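PDB 4HYQ: phospholipase A1 from Streptomyces albidoflavus, which hydrolyses the sn-1 acyl ester bond of glycerophospholipids, releasing a fatty acid and a lysophospholipid. Local coordinates for residues V124-R129 / A180-A185. Numbering follows the deposited sequence.
Sequences VYSQVR and ADHGYA
His182 lays one face of its imidazole over the CB of Tyr125, a CH-pi contact with that carbon 3.5 Å from the ring centroid and only 10° off the normal. The phenol ring of Tyr125 turns its edge toward the same face, the two planes 77° apart. Two bonds fix the rotation of the imidazole: NE2 is hydrogen-bonded to Asp122, one turn back on helix 117-131, and ND1 to a water 2.7 Å away. Ser126 OG, itself bonded to the Asp122 carbonyl, lies at the ring edge, 3.2 Å from His182 CE1.

Gly183, with positive phi, is where the chain leaves the helical path after helix 158-181, in a Schellman motif, and turns back toward the sheet. Just before it, His182 O accepts hydrogen bonds from two waters, which in turn accept from Arg129 NE and NH2; NH1 bonds the carbonyls of Ala132 and Ala135.

With CG anti to the carbonyl carbon (chi1 -65°), Tyr184 is directed beneath helix 117-131 and crosses Tyr125 obliquely, CE1 3.5 Å from Tyr125 CB, while His182 CB sits over the centre of one ring face. At its far end OH donates to Tyr125 O at 2.6 Å. That carbonyl also keeps its helical bond from Arg129 N, the two donors arriving from opposite faces of its plane. Arg129 runs past the ring the other way, with NH2 3.4 Å from Tyr184 CE2 at the ring edge.

Beyond it, Ala185 pairs with strand 136-140, whose Val139 touches both tyrosines. The aromatic cluster thus joins helix 117-131 to the turn leading from helix 158-181 into edge strand 185-187, as befits the three-layer alpha/beta/alpha fold of SGNH hydrolases.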
loop_
_atom_site.group_PDB
_atom_site.type_symbol
_atom_site.label_atom_id
_atom_site.label_comp_id
_atom_site.label_asym_id
_atom_site.label_seq_id
_atom_site.Cartn_x
_atom_site.Cartn_y
_atom_site.Cartn_z
ATOM N N VAL A 124 -5.495 12.316 -8.010
ATOM C CA VAL A 124 -6.315 11.174 -7.631
ATOM C C VAL A 124 -7.244 11.540 -6.472
ATOM O O VAL A 124 -8.443 11.258 -6.517
ATOM C CB VAL A 124 -5.442 9.960 -7.187
ATOM C CG1 VAL A 124 -6.321 8.840 -6.657
ATOM C CG2 VAL A 124 -4.631 9.461 -8.373
ATOM N N TYR A 125 -6.689 12.184 -5.443
ATOM C CA TYR A 125 -7.482 12.527 -4.261
ATOM C C TYR A 125 -8.628 13.482 -4.620
ATOM O O TYR A 125 -9.742 13.327 -4.134
ATOM C CB TYR A 125 -6.600 13.161 -3.174
ATOM C CG TYR A 125 -5.559 12.246 -2.527
ATOM C CD1 TYR A 125 -5.236 10.994 -3.069
ATOM C CD2 TYR A 125 -4.855 12.667 -1.397
ATOM C CE1 TYR A 125 -4.217 10.189 -2.495
ATOM C CE2 TYR A 125 -3.849 11.881 -0.822
ATOM C CZ TYR A 125 -3.530 10.652 -1.377
ATOM O OH TYR A 125 -2.485 9.942 -0.836
ATOM N N SER A 126 -8.361 14.455 -5.476
ATOM C CA SER A 126 -9.413 15.391 -5.864
ATOM C C SER A 126 -10.529 14.730 -6.661
ATOM O O SER A 126 -11.705 15.037 -6.457
ATOM C CB SER A 126 -8.825 16.547 -6.659
ATOM O OG SER A 126 -8.089 17.396 -5.791
ATOM N N GLN A 127 -10.172 13.823 -7.568
ATOM C CA GLN A 127 -11.183 13.137 -8.368
ATOM C C GLN A 127 -12.016 12.173 -7.533
ATOM O O GLN A 127 -13.190 11.972 -7.808
ATOM C CB GLN A 127 -10.536 12.390 -9.543
ATOM C CG GLN A 127 -9.984 13.296 -10.629
ATOM C CD GLN A 127 -11.047 14.208 -11.242
ATOM O OE1 GLN A 127 -12.161 13.772 -11.565
ATOM N NE2 GLN A 127 -10.699 15.481 -11.411
ATOM N N VAL A 128 -11.409 11.555 -6.525
ATOM C CA VAL A 128 -12.152 10.648 -5.662
ATOM C C VAL A 128 -13.259 11.453 -4.968
ATOM O O VAL A 128 -14.412 11.029 -4.921
ATOM C CB VAL A 128 -11.238 10.012 -4.589
ATOM C CG1 VAL A 128 -12.068 9.389 -3.486
ATOM C CG2 VAL A 128 -10.346 8.951 -5.241
ATOM N N ARG A 129 -12.887 12.610 -4.425
ATOM C CA ARG A 129 -13.841 13.477 -3.728
ATOM C C ARG A 129 -14.922 13.993 -4.671
ATOM O O ARG A 129 -16.092 14.111 -4.288
ATOM C CB ARG A 129 -13.105 14.669 -3.088
ATOM C CG ARG A 129 -14.040 15.695 -2.441
ATOM C CD ARG A 129 -14.933 15.003 -1.428
ATOM N NE ARG A 129 -14.227 14.646 -0.192
ATOM C CZ ARG A 129 -14.477 13.546 0.511
ATOM N NH1 ARG A 129 -15.394 12.674 0.099
ATOM N NH2 ARG A 129 -13.856 13.343 1.672
ATOM N N ALA A 180 -3.963 14.844 4.582
ATOM C CA ALA A 180 -4.449 15.877 5.505
ATOM C C ALA A 180 -4.961 17.094 4.735
ATOM O O ALA A 180 -5.973 17.697 5.104
ATOM C CB ALA A 180 -3.332 16.291 6.472
ATOM N N ASP A 181 -4.262 17.443 3.663
ATOM C CA ASP A 181 -4.624 18.574 2.815
ATOM C C ASP A 181 -6.023 18.440 2.222
ATOM O O ASP A 181 -6.675 19.447 1.933
ATOM C CB ASP A 181 -3.622 18.700 1.677
ATOM C CG ASP A 181 -2.835 19.976 1.737
ATOM O OD1 ASP A 181 -2.240 20.257 2.805
ATOM O OD2 ASP A 181 -2.813 20.692 0.711
ATOM N N HIS A 182 -6.471 17.199 2.026
ATOM C CA HIS A 182 -7.789 16.921 1.458
ATOM C C HIS A 182 -8.812 16.526 2.528
ATOM O O HIS A 182 -9.942 16.170 2.201
ATOM C CB HIS A 182 -7.692 15.794 0.409
ATOM C CG HIS A 182 -6.956 16.176 -0.841
ATOM N ND1 HIS A 182 -7.595 16.417 -2.041
ATOM C CD2 HIS A 182 -5.632 16.339 -1.085
ATOM C CE1 HIS A 182 -6.700 16.712 -2.966
ATOM N NE2 HIS A 182 -5.498 16.672 -2.411
ATOM N N GLY A 183 -8.416 16.570 3.800
ATOM C CA GLY A 183 -9.337 16.200 4.865
ATOM C C GLY A 183 -9.574 14.704 4.947
ATOM O O GLY A 183 -10.594 14.243 5.467
ATOM N N TYR A 184 -8.627 13.940 4.407
ATOM C CA TYR A 184 -8.703 12.483 4.424
ATOM C C TYR A 184 -7.958 11.955 5.632
ATOM O O TYR A 184 -7.029 12.598 6.120
ATOM C CB TYR A 184 -8.022 11.908 3.179
ATOM C CG TYR A 184 -8.684 12.237 1.869
ATOM C CD1 TYR A 184 -8.072 11.895 0.665
ATOM C CD2 TYR A 184 -9.963 12.800 1.821
ATOM C CE1 TYR A 184 -8.715 12.094 -0.548
ATOM C CE2 TYR A 184 -10.617 12.998 0.612
ATOM C CZ TYR A 184 -9.992 12.637 -0.572
ATOM O OH TYR A 184 -10.656 12.762 -1.776
ATOM N N ALA A 185 -8.360 10.785 6.111
ATOM C CA ALA A 185 -7.671 10.167 7.239
ATOM C C ALA A 185 -6.400 9.539 6.682
ATOM O O ALA A 185 -6.360 9.159 5.507
ATOM C CB ALA A 185 -8.535 9.081 7.866
HETATM O O HOH W 1 -10.305 16.210 -2.334
HETATM O O HOH W 2 -12.500 15.379 2.976
HETATM O O HOH W 3 -11.833 16.342 0.077
#